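PDB 7JID: UDP-L-Rhamnose Synthase from Acanthamoeba polyphaga mimivirus, which probably catalyses NADPH-dependent steps in the synthesis of UDP-L-rhamnose, as an enzyme of the RmlD-like family with a Rossmann fold. Local coordinates for residues I112-N117 against M244-Q249; N117-D122 against P219-H224; S223-L228 against L239-M244. All coordinates share one frame; numbering follows the deposited sequence.

Three contacts lie on one side of the chain's centre, and each includes a segment that reaches the UDP-sugar AWU. Contacts 1 and 2 share N117, and their centres are about 13 Å apart; both use the loop between strand 103-109 and helix 138-150, which meets helix 246-252 in contact 1 and segment 219-224 in contact 2. Contact 3 meets contact 2 at S223 and H224, with about 17 Å between centres, and contact 1 at M244, with about 15 Å. V222 CG2 and I227 CG1, 4.0 Å apart, also join contacts 2 and 3. H224, M244 and Q249 line the nucleotide end of the ligand pocket, so segments 219-224, 223-228, 239-244 and 244-249 together frame its uridine.

Contact 1 (I112-N117 against M244-Q249); sequences IFEGQN and MSREQQ. With AWU ([[(2~{R},3~{S},4~{R},5~{R})-5-[2,4-bis(oxidanylidene)pyrimidin-1-yl]-3,4-bis(oxidanyl)oxolan-2-yl]methoxy-oxidanyl-phosphoryl] [(2~{R},3~{R},4~{R},5~{R},6~{S})-6-methyl-3,4,5-tris(oxidanyl)oxan-2-yl] hydrogen phosphate), chain C; EDO (1,2-ethanediol), chain F; EDO (1,2-ethanediol), chain J; EDO (1,2-ethanediol), chain G.
A surface salt bridge between E114 and R246 joins the loop 112-117 to the first turn of helix 246-252, whose Q249 lines the UDP-sugar pocket. The side chains come from opposite directions and do all the bridging, since the CA atoms of E114 and R246 stay 12.6 Å apart. In each, CG lies opposite the main-chain N (chi1 177° in E114) and the chain bends at chi2. R246 NH1 gives the main bond to E114 OE2 (2.8 Å, 160° at the hydrogen), nearly in the guanidinium plane but from above the carboxylate plane; the bond from R246 NH2 to E114 OE1 (2.9 Å) is weak. The two planes are 36° apart. E114 has two conformers, and the ethanediol carbon placed against OE2 is impossibly close, so the details there are doubtful. D256 takes a second salt bridge from R246 NE, and N259 N bonds to E114 OE1; both would help fix the pair. At the start of this helix, S245 (the N-cap) and Q248 form a capping box: Q248 N donates to S245 OG (3.0 Å) and S245 N to Q248 OE1 (2.8 Å). Q249, next in the helix, donates from NE2 to the ribose hydroxyl O2C of AWU (2.6 Å), while M244 CE lies 3.4 Å from N3 of the uracil. M244 pairs through its backbone with I185 of strand 184-185, while on the other segment I112 and F113 pack on R161 of strand 157-162.

Contact 2 (N117-D122 against P219-H224); sequences NNFSAD and PGLVSH. With AWU ([[(2~{R},3~{S},4~{R},5~{R})-5-[2,4-bis(oxidanylidene)pyrimidin-1-yl]-3,4-bis(oxidanyl)oxolan-2-yl]methoxy-oxidanyl-phosphoryl] [(2~{R},3~{R},4~{R},5~{R},6~{S})-6-methyl-3,4,5-tris(oxidanyl)oxan-2-yl] hydrogen phosphate), chain C; EDO (1,2-ethanediol), chain F.
With CG opposite its own carbonyl carbon (chi1 -67°) and an extended chi2 of 173°, L221 sends CD1 out to meet F119 and N117. F119 also has CG opposite its carbonyl carbon (chi1 -45°), which swings the ring toward L221, and the two side chains run in opposing senses, one alongside the other. F119 CE1 touches L221 CD1 at 3.6 Å, the methyl meeting the ring obliquely. The same methyl rests 3.8 Å from N117 CA and 4.1 Å from N117 CB, so it lies against the backbone of N117 as well as the F119 ring. The contact is apolar throughout: the amide of N117 leads away from L221, and its ND2 donates to P189 O and to O2 of a bound ethanediol (2.9 Å), which probably comes from the crystallisation liquor. Three residues after L221, H224 carries segment 219-224 into the UDP-sugar site. Its NE2 and the ribose hydroxyl O3C of AWU share a hydrogen bond of 2.8 Å, made at the edge of the imidazole. The contact joins two loops of the Rossmann fold, one after strand 103-109 and one after the edge strand 212-215. L221 also packs on L261 and F119 on P189, while V222 turns its side chain against I277 and L278 of helix 277-287, and S223 leads into helix 224-234.

Contact 3 (S223-L228 against L239-M244); sequences SHNEIL and LTWENM. With AWU ([[(2~{R},3~{S},4~{R},5~{R})-5-[2,4-bis(oxidanylidene)pyrimidin-1-yl]-3,4-bis(oxidanyl)oxolan-2-yl]methoxy-oxidanyl-phosphoryl] [(2~{R},3~{R},4~{R},5~{R},6~{S})-6-methyl-3,4,5-tris(oxidanyl)oxan-2-yl] hydrogen phosphate), chain C; EDO (1,2-ethanediol), chain H.
Beside the uridine end of the UDP-sugar pocket, a capped helix start, residues 223-228, packs against the returning segment 239-244 in a helix-loop-strand arrangement, through N225 with W241 and N243, and L228 with W241 and L239. N225 OD1 is gripped by two donors. N243 ND2 meets N225 OD1 at 2.9 Å, in the carbonyl plane and on a lone pair, with an almost straight bond (169°). W241 NE1, also 2.9 Å from N225 OD1, comes from well above that plane. N225 ND2 returns only a weak bond to N243 OD1, the two amides meeting from opposite directions and steeply turned against each other. ND2 of N243 has a second acceptor in I185 O, which ties the pair to strand 184-185, the parallel partner of the short, weakly bonded strand 242-243. W241 CG stands between its main-chain N and carbonyl carbon (chi1 59°), which turns the indole against helix 224-234. L228 CB sits over one face of the W241 six-membered ring, 3.4 Å from the centroid and 8° off the normal, a CH-pi contact; L228 CD1 reaches toward the five-membered part, with CG of W241 3.8 Å away. An ethanediol covers the opposite face. L239 CD2 adds an apolar contact with L228 CD2 (4.4 Å). At the head of helix 224-234, S223 and E226 form a capping box: E226 N donates to S223 OG at 3.0 Å, and S223 N donates to the anti lone pair of E226 OE1 at 2.8 Å.

Contact 1 (I112-N117 against M244-Q249)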
# COMPACT_ATOMS: atom_id res chain seq x y z
N ILE A 112 11.14 -4.18 9.44
CA ILE A 112 10.47 -2.85 9.33
C ILE A 112 11.09 -1.91 10.35
O ILE A 112 10.62 -0.76 10.46
CB ILE A 112 8.96 -3.04 9.53
CG1 ILE A 112 8.63 -3.56 10.92
CG2 ILE A 112 8.46 -3.99 8.43
CD1 ILE A 112 7.17 -3.77 11.19
N PHE A 113 12.09 -2.38 11.10
CA PHE A 113 12.78 -1.56 12.11
C PHE A 113 14.30 -1.63 11.92
O PHE A 113 14.84 -2.54 11.31
CB PHE A 113 12.52 -2.04 13.54
CG PHE A 113 11.08 -2.30 13.89
CD1 PHE A 113 10.19 -1.25 14.08
CD2 PHE A 113 10.60 -3.59 13.99
CE1 PHE A 113 8.88 -1.50 14.45
CE2 PHE A 113 9.29 -3.84 14.36
CZ PHE A 113 8.41 -2.78 14.52
N GLU A 114 14.96 -0.60 12.42
CA GLU A 114 16.43 -0.50 12.41
C GLU A 114 16.88 -0.04 13.81
O GLU A 114 16.42 1.01 14.27
CB GLU A 114 16.88 0.42 11.28
CG GLU A 114 18.37 0.66 11.21
CD GLU A 114 19.28 -0.45 10.70
OE1 GLU A 114 18.94 -1.21 9.69
OE2 GLU A 114 20.42 -0.47 11.22
N GLY A 115 17.74 -0.83 14.44
CA GLY A 115 18.46 -0.42 15.66
C GLY A 115 18.23 -1.33 16.85
O GLY A 115 17.69 -2.42 16.73
N GLN A 116 18.55 -0.82 18.05
CA GLN A 116 18.41 -1.52 19.34
C GLN A 116 19.19 -2.84 19.38
O GLN A 116 18.91 -3.66 20.28
CB GLN A 116 16.94 -1.71 19.73
CG GLN A 116 16.19 -0.37 19.76
CD GLN A 116 14.90 -0.36 20.53
OE1 GLN A 116 13.81 0.02 20.02
NE2 GLN A 116 15.00 -0.78 21.76
N ASN A 117 20.19 -2.98 18.50
CA ASN A 117 20.97 -4.22 18.29
C ASN A 117 22.45 -3.95 18.60
O ASN A 117 23.29 -4.55 17.96
CB ASN A 117 20.80 -4.82 16.89
CG ASN A 117 21.22 -3.87 15.80
OD1 ASN A 117 21.14 -2.66 15.96
ND2 ASN A 117 21.78 -4.39 14.71
N MET A 244 32.59 -7.36 5.22
CA MET A 244 32.44 -6.02 4.63
C MET A 244 31.54 -5.21 5.52
O MET A 244 30.72 -5.79 6.29
CB MET A 244 31.88 -6.10 3.20
CG MET A 244 30.45 -6.65 3.12
SD MET A 244 29.82 -6.42 1.46
CE MET A 244 28.35 -7.46 1.55
N SER A 245 31.61 -3.90 5.39
CA SER A 245 30.82 -2.94 6.18
C SER A 245 29.42 -2.77 5.55
O SER A 245 29.22 -3.23 4.43
CB SER A 245 31.50 -1.59 6.21
OG SER A 245 31.47 -1.01 4.92
N ARG A 246 28.49 -2.23 6.32
CA ARG A 246 27.12 -1.82 5.86
C ARG A 246 27.22 -0.95 4.59
O ARG A 246 26.45 -1.15 3.66
CB ARG A 246 26.47 -1.06 7.01
CG ARG A 246 25.05 -0.59 6.72
CD ARG A 246 24.06 -1.67 7.02
NE ARG A 246 22.70 -1.12 6.91
CZ ARG A 246 21.94 -0.72 7.92
NH1 ARG A 246 22.36 -0.72 9.18
NH2 ARG A 246 20.72 -0.28 7.66
N GLU A 247 28.18 -0.00 4.57
CA GLU A 247 28.40 0.95 3.45
C GLU A 247 28.93 0.20 2.22
O GLU A 247 28.44 0.46 1.10
CB GLU A 247 29.36 2.05 3.94
CG GLU A 247 28.80 2.92 5.06
CD GLU A 247 28.67 2.29 6.46
OE1 GLU A 247 29.54 1.42 6.84
OE2 GLU A 247 27.64 2.61 7.15
N GLN A 248 29.90 -0.70 2.38
CA GLN A 248 30.38 -1.56 1.27
C GLN A 248 29.21 -2.37 0.71
O GLN A 248 29.10 -2.49 -0.53
CB GLN A 248 31.48 -2.50 1.76
CG GLN A 248 32.86 -1.85 1.79
CD GLN A 248 33.85 -2.76 2.46
OE1 GLN A 248 33.68 -3.14 3.61
NE2 GLN A 248 34.89 -3.17 1.73
N GLN A 249 28.37 -2.93 1.59
CA GLN A 249 27.23 -3.76 1.14
C GLN A 249 26.22 -2.89 0.36
O GLN A 249 25.74 -3.36 -0.65
CB GLN A 249 26.56 -4.40 2.35
CG GLN A 249 25.41 -5.31 1.96
CD GLN A 249 24.65 -5.82 3.17
OE1 GLN A 249 23.98 -5.05 3.90
NE2 GLN A 249 24.84 -7.08 3.46
PA AWU C . 19.49 -11.27 1.58
O1A AWU C . 19.64 -10.14 0.63
O2A AWU C . 19.94 -12.65 1.12
O3A AWU C . 17.98 -11.66 2.06
PB AWU C . 16.67 -10.67 2.09
O1B AWU C . 16.89 -9.31 2.80
O2B AWU C . 16.04 -10.67 0.68
O3B AWU C . 15.79 -11.54 3.10
C5' AWU C . 12.23 -11.40 3.75
O5' AWU C . 13.50 -11.82 3.31
C4' AWU C . 12.15 -11.50 5.27
O4' AWU C . 10.94 -10.92 5.78
C3' AWU C . 13.31 -10.76 5.85
O3' AWU C . 13.40 -11.10 7.21
C2' AWU C . 14.65 -11.17 5.25
C1' AWU C . 14.62 -11.19 3.79
N1 AWU C . 24.37 -10.26 3.03
C2 AWU C . 25.75 -10.33 3.14
O2 AWU C . 26.29 -10.51 4.25
N3 AWU C . 26.49 -10.33 1.98
C4 AWU C . 25.92 -10.12 0.76
O4 AWU C . 26.69 -10.15 -0.27
C5 AWU C . 24.53 -10.07 0.66
C6 AWU C . 23.76 -10.04 1.82
C1C AWU C . 23.52 -10.28 4.26
C2C AWU C . 22.46 -9.20 4.37
C3C AWU C . 21.39 -9.89 5.26
C4C AWU C . 21.54 -11.32 4.83
C5C AWU C . 20.43 -11.86 3.96
C6' AWU C . 11.25 -12.34 3.06
O2' AWU C . 14.89 -12.52 5.61
O2C AWU C . 23.02 -8.08 5.02
O3C AWU C . 21.75 -9.84 6.62
O4C AWU C . 22.73 -11.44 4.06
O5C AWU C . 20.24 -10.90 2.89
C1 EDO F . 21.43 -0.65 13.94
O1 EDO F . 22.37 -0.44 15.00
C2 EDO F . 21.98 -1.31 12.72
O2 EDO F . 22.87 -2.36 12.89
C1 EDO J . 28.69 -2.94 10.01
O1 EDO J . 29.21 -2.00 9.09
C2 EDO J . 29.05 -4.38 9.74
O2 EDO J . 30.36 -4.78 10.08
C1 EDO G . 16.48 3.26 17.95
O1 EDO G . 17.01 3.02 16.68
C2 EDO G . 15.09 2.80 18.05
O2 EDO G . 14.40 3.28 19.17

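Contact 2 (N117-D122 against P219-H224)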
# COMPACT_ATOMS: atom_id res chain seq x y z
N ASN A 117 20.19 -2.98 18.50
CA ASN A 117 20.97 -4.22 18.29
C ASN A 117 22.45 -3.95 18.60
O ASN A 117 23.29 -4.55 17.96
CB ASN A 117 20.80 -4.82 16.89
CG ASN A 117 21.22 -3.87 15.80
OD1 ASN A 117 21.14 -2.66 15.96
ND2 ASN A 117 21.78 -4.39 14.71
N ASN A 118 22.73 -3.02 19.51
CA ASN A 118 24.12 -2.59 19.83
C ASN A 118 24.48 -3.09 21.24
O ASN A 118 25.58 -2.71 21.70
CB ASN A 118 24.28 -1.08 19.68
CG ASN A 118 23.88 -0.58 18.31
OD1 ASN A 118 24.48 -1.01 17.33
ND2 ASN A 118 22.91 0.32 18.25
N PHE A 119 23.57 -3.80 21.93
CA PHE A 119 23.73 -4.33 23.31
C PHE A 119 23.79 -3.15 24.29
O PHE A 119 24.22 -3.35 25.41
CB PHE A 119 24.93 -5.28 23.43
CG PHE A 119 25.05 -6.29 22.31
CD1 PHE A 119 24.20 -7.37 22.22
CD2 PHE A 119 26.08 -6.15 21.40
CE1 PHE A 119 24.32 -8.27 21.16
CE2 PHE A 119 26.22 -7.06 20.36
CZ PHE A 119 25.34 -8.12 20.26
N SER A 120 23.35 -1.97 23.87
CA SER A 120 23.13 -0.80 24.77
C SER A 120 22.26 -1.24 25.94
O SER A 120 21.20 -1.91 25.77
CB SER A 120 22.54 0.36 23.99
OG SER A 120 23.48 0.80 23.03
N ALA A 121 22.66 -0.94 27.18
CA ALA A 121 21.96 -1.46 28.38
C ALA A 121 20.55 -0.89 28.53
O ALA A 121 19.78 -1.44 29.29
CB ALA A 121 22.79 -1.14 29.60
N ASP A 122 20.18 0.18 27.81
CA ASP A 122 18.86 0.84 28.00
C ASP A 122 17.89 0.51 26.85
O ASP A 122 16.80 1.11 26.80
CB ASP A 122 19.05 2.35 28.08
CG ASP A 122 19.65 2.99 26.85
OD1 ASP A 122 20.32 2.30 26.00
OD2 ASP A 122 19.50 4.22 26.76
N PRO A 219 14.40 -15.52 21.06
CA PRO A 219 14.92 -14.47 21.92
C PRO A 219 16.40 -14.17 21.66
O PRO A 219 17.19 -15.11 21.44
CB PRO A 219 14.67 -15.00 23.32
CG PRO A 219 13.41 -15.80 23.14
CD PRO A 219 13.58 -16.52 21.79
N GLY A 220 16.75 -12.88 21.71
CA GLY A 220 18.14 -12.44 21.64
C GLY A 220 18.66 -12.24 20.22
O GLY A 220 17.91 -12.23 19.24
N LEU A 221 19.95 -11.91 20.16
CA LEU A 221 20.67 -11.51 18.94
C LEU A 221 21.77 -12.48 18.59
O LEU A 221 22.44 -12.99 19.50
CB LEU A 221 21.27 -10.13 19.20
CG LEU A 221 20.30 -8.97 19.36
CD1 LEU A 221 21.07 -7.71 19.78
CD2 LEU A 221 19.48 -8.75 18.08
N VAL A 222 21.96 -12.69 17.31
CA VAL A 222 23.10 -13.45 16.77
C VAL A 222 23.61 -12.69 15.56
O VAL A 222 22.83 -12.06 14.83
CB VAL A 222 22.72 -14.90 16.43
CG1 VAL A 222 21.78 -14.97 15.23
CG2 VAL A 222 23.97 -15.75 16.30
N SER A 223 24.90 -12.79 15.31
CA SER A 223 25.50 -12.18 14.10
C SER A 223 25.84 -13.24 13.09
O SER A 223 26.00 -14.41 13.43
CB SER A 223 26.73 -11.38 14.41
OG SER A 223 27.77 -12.25 14.79
N HIS A 224 26.05 -12.78 11.88
CA HIS A 224 26.53 -13.63 10.77
C HIS A 224 27.85 -14.28 11.21
O HIS A 224 28.06 -15.46 10.95
CB HIS A 224 26.70 -12.80 9.51
CG HIS A 224 25.55 -11.93 9.12
ND1 HIS A 224 25.00 -10.97 9.98
CD2 HIS A 224 24.85 -11.85 7.98
CE1 HIS A 224 24.04 -10.33 9.35
NE2 HIS A 224 23.91 -10.86 8.14
PA AWU C . 19.49 -11.27 1.58
O1A AWU C . 19.64 -10.14 0.63
O2A AWU C . 19.94 -12.65 1.12
O3A AWU C . 17.98 -11.66 2.06
PB AWU C . 16.67 -10.67 2.09
O1B AWU C . 16.89 -9.31 2.80
O2B AWU C . 16.04 -10.67 0.68
O3B AWU C . 15.79 -11.54 3.10
C5' AWU C . 12.23 -11.40 3.75
O5' AWU C . 13.50 -11.82 3.31
C4' AWU C . 12.15 -11.50 5.27
O4' AWU C . 10.94 -10.92 5.78
C3' AWU C . 13.31 -10.76 5.85
O3' AWU C . 13.40 -11.10 7.21
C2' AWU C . 14.65 -11.17 5.25
C1' AWU C . 14.62 -11.19 3.79
N1 AWU C . 24.37 -10.26 3.03
C2 AWU C . 25.75 -10.33 3.14
O2 AWU C . 26.29 -10.51 4.25
N3 AWU C . 26.49 -10.33 1.98
C4 AWU C . 25.92 -10.12 0.76
O4 AWU C . 26.69 -10.15 -0.27
C5 AWU C . 24.53 -10.07 0.66
C6 AWU C . 23.76 -10.04 1.82
C1C AWU C . 23.52 -10.28 4.26
C2C AWU C . 22.46 -9.20 4.37
C3C AWU C . 21.39 -9.89 5.26
C4C AWU C . 21.54 -11.32 4.83
C5C AWU C . 20.43 -11.86 3.96
C6' AWU C . 11.25 -12.34 3.06
O2' AWU C . 14.89 -12.52 5.61
O2C AWU C . 23.02 -8.08 5.02
O3C AWU C . 21.75 -9.84 6.62
O4C AWU C . 22.73 -11.44 4.06
O5C AWU C . 20.24 -10.90 2.89
C1 EDO F . 21.43 -0.65 13.94
O1 EDO F . 22.37 -0.44 15.00
C2 EDO F . 21.98 -1.31 12.72
O2 EDO F . 22.87 -2.36 12.89

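Contact 3 (S223-L228 against L239-M244)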
# COMPACT_ATOMS: atom_id res chain seq x y z
N SER A 223 24.90 -12.79 15.31
CA SER A 223 25.50 -12.18 14.10
C SER A 223 25.84 -13.24 13.09
O SER A 223 26.00 -14.41 13.43
CB SER A 223 26.73 -11.38 14.41
OG SER A 223 27.77 -12.25 14.79
N HIS A 224 26.05 -12.78 11.88
CA HIS A 224 26.53 -13.63 10.77
C HIS A 224 27.85 -14.28 11.21
O HIS A 224 28.06 -15.46 10.95
CB HIS A 224 26.70 -12.80 9.51
CG HIS A 224 25.55 -11.93 9.12
ND1 HIS A 224 25.00 -10.97 9.98
CD2 HIS A 224 24.85 -11.85 7.98
CE1 HIS A 224 24.04 -10.33 9.35
NE2 HIS A 224 23.91 -10.86 8.14
N ASN A 225 28.74 -13.50 11.80
CA ASN A 225 30.04 -14.05 12.22
C ASN A 225 29.84 -15.13 13.26
O ASN A 225 30.56 -16.14 13.21
CB ASN A 225 30.96 -12.95 12.72
CG ASN A 225 31.60 -12.14 11.62
OD1 ASN A 225 31.44 -12.42 10.44
ND2 ASN A 225 32.27 -11.09 12.05
N GLU A 226 28.91 -14.96 14.21
CA GLU A 226 28.73 -16.02 15.24
C GLU A 226 28.24 -17.31 14.57
O GLU A 226 28.70 -18.41 14.94
CB GLU A 226 27.74 -15.63 16.33
CG GLU A 226 28.26 -14.62 17.32
CD GLU A 226 27.16 -14.11 18.21
OE1 GLU A 226 26.27 -13.49 17.67
OE2 GLU A 226 27.20 -14.34 19.43
N ILE A 227 27.34 -17.21 13.58
CA ILE A 227 26.78 -18.37 12.86
C ILE A 227 27.89 -19.05 12.05
O ILE A 227 28.06 -20.28 12.21
CB ILE A 227 25.61 -17.99 11.94
CG1 ILE A 227 24.43 -17.50 12.77
CG2 ILE A 227 25.24 -19.19 11.06
CD1 ILE A 227 23.42 -16.80 11.92
N LEU A 228 28.68 -18.30 11.31
CA LEU A 228 29.72 -18.92 10.46
C LEU A 228 30.77 -19.54 11.39
O LEU A 228 31.29 -20.55 11.03
CB LEU A 228 30.32 -17.89 9.50
CG LEU A 228 29.32 -17.46 8.43
CD1 LEU A 228 29.79 -16.20 7.74
CD2 LEU A 228 29.06 -18.60 7.44
N LEU A 239 36.89 -23.40 7.25
CA LEU A 239 35.94 -22.35 6.78
C LEU A 239 36.51 -20.99 7.16
O LEU A 239 36.82 -20.79 8.35
CB LEU A 239 34.56 -22.53 7.44
CG LEU A 239 33.49 -21.57 6.90
CD1 LEU A 239 33.25 -21.79 5.43
CD2 LEU A 239 32.19 -21.71 7.67
N THR A 240 36.56 -20.10 6.17
CA THR A 240 36.98 -18.69 6.31
C THR A 240 36.05 -17.84 5.43
O THR A 240 35.39 -18.37 4.48
CB THR A 240 38.46 -18.51 5.94
OG1 THR A 240 38.65 -18.90 4.58
CG2 THR A 240 39.38 -19.32 6.82
N TRP A 241 35.93 -16.58 5.78
CA TRP A 241 35.09 -15.63 5.02
C TRP A 241 35.67 -14.23 5.15
O TRP A 241 36.37 -13.93 6.14
CB TRP A 241 33.63 -15.72 5.48
CG TRP A 241 33.42 -15.42 6.92
CD1 TRP A 241 33.07 -14.22 7.47
CD2 TRP A 241 33.58 -16.33 8.03
NE1 TRP A 241 32.97 -14.33 8.83
CE2 TRP A 241 33.27 -15.61 9.20
CE3 TRP A 241 33.91 -17.68 8.16
CZ2 TRP A 241 33.33 -16.18 10.47
CZ3 TRP A 241 33.96 -18.25 9.42
CH2 TRP A 241 33.65 -17.51 10.56
N GLU A 242 35.32 -13.37 4.19
CA GLU A 242 35.68 -11.94 4.20
C GLU A 242 34.50 -11.13 4.76
O GLU A 242 33.35 -11.42 4.37
CB GLU A 242 36.01 -11.50 2.77
CG GLU A 242 36.47 -10.06 2.68
CD GLU A 242 36.98 -9.67 1.30
OE1 GLU A 242 37.29 -8.49 1.12
OE2 GLU A 242 37.06 -10.54 0.40
N ASN A 243 34.79 -10.18 5.63
CA ASN A 243 33.76 -9.25 6.16
C ASN A 243 33.74 -8.00 5.29
O ASN A 243 34.80 -7.68 4.63
CB ASN A 243 33.98 -8.90 7.62
CG ASN A 243 33.51 -10.01 8.53
OD1 ASN A 243 34.30 -10.51 9.31
ND2 ASN A 243 32.24 -10.41 8.44
N MET A 244 32.59 -7.36 5.22
CA MET A 244 32.44 -6.02 4.63
C MET A 244 31.54 -5.21 5.52
O MET A 244 30.72 -5.79 6.29
CB MET A 244 31.88 -6.10 3.20
CG MET A 244 30.45 -6.65 3.12
SD MET A 244 29.82 -6.42 1.46
CE MET A 244 28.35 -7.46 1.55
PA AWU C . 19.49 -11.27 1.58
O1A AWU C . 19.64 -10.14 0.63
O2A AWU C . 19.94 -12.65 1.12
O3A AWU C . 17.98 -11.66 2.06
PB AWU C . 16.67 -10.67 2.09
O1B AWU C . 16.89 -9.31 2.80
O2B AWU C . 16.04 -10.67 0.68
O3B AWU C . 15.79 -11.54 3.10
C5' AWU C . 12.23 -11.40 3.75
O5' AWU C . 13.50 -11.82 3.31
C4' AWU C . 12.15 -11.50 5.27
O4' AWU C . 10.94 -10.92 5.78
C3' AWU C . 13.31 -10.76 5.85
O3' AWU C . 13.40 -11.10 7.21
C2' AWU C . 14.65 -11.17 5.25
C1' AWU C . 14.62 -11.19 3.79
N1 AWU C . 24.37 -10.26 3.03
C2 AWU C . 25.75 -10.33 3.14
O2 AWU C . 26.29 -10.51 4.25
N3 AWU C . 26.49 -10.33 1.98
C4 AWU C . 25.92 -10.12 0.76
O4 AWU C . 26.69 -10.15 -0.27
C5 AWU C . 24.53 -10.07 0.66
C6 AWU C . 23.76 -10.04 1.82
C1C AWU C . 23.52 -10.28 4.26
C2C AWU C . 22.46 -9.20 4.37
C3C AWU C . 21.39 -9.89 5.26
C4C AWU C . 21.54 -11.32 4.83
C5C AWU C . 20.43 -11.86 3.96
C6' AWU C . 11.25 -12.34 3.06
O2' AWU C . 14.89 -12.52 5.61
O2C AWU C . 23.02 -8.08 5.02
O3C AWU C . 21.75 -9.84 6.62
O4C AWU C . 22.73 -11.44 4.06
O5C AWU C . 20.24 -10.90 2.89
C1 EDO H . 37.69 -15.13 8.94
O1 EDO H . 37.42 -16.36 8.36
C2 EDO H . 36.67 -14.74 9.94
O2 EDO H . 35.97 -13.56 9.61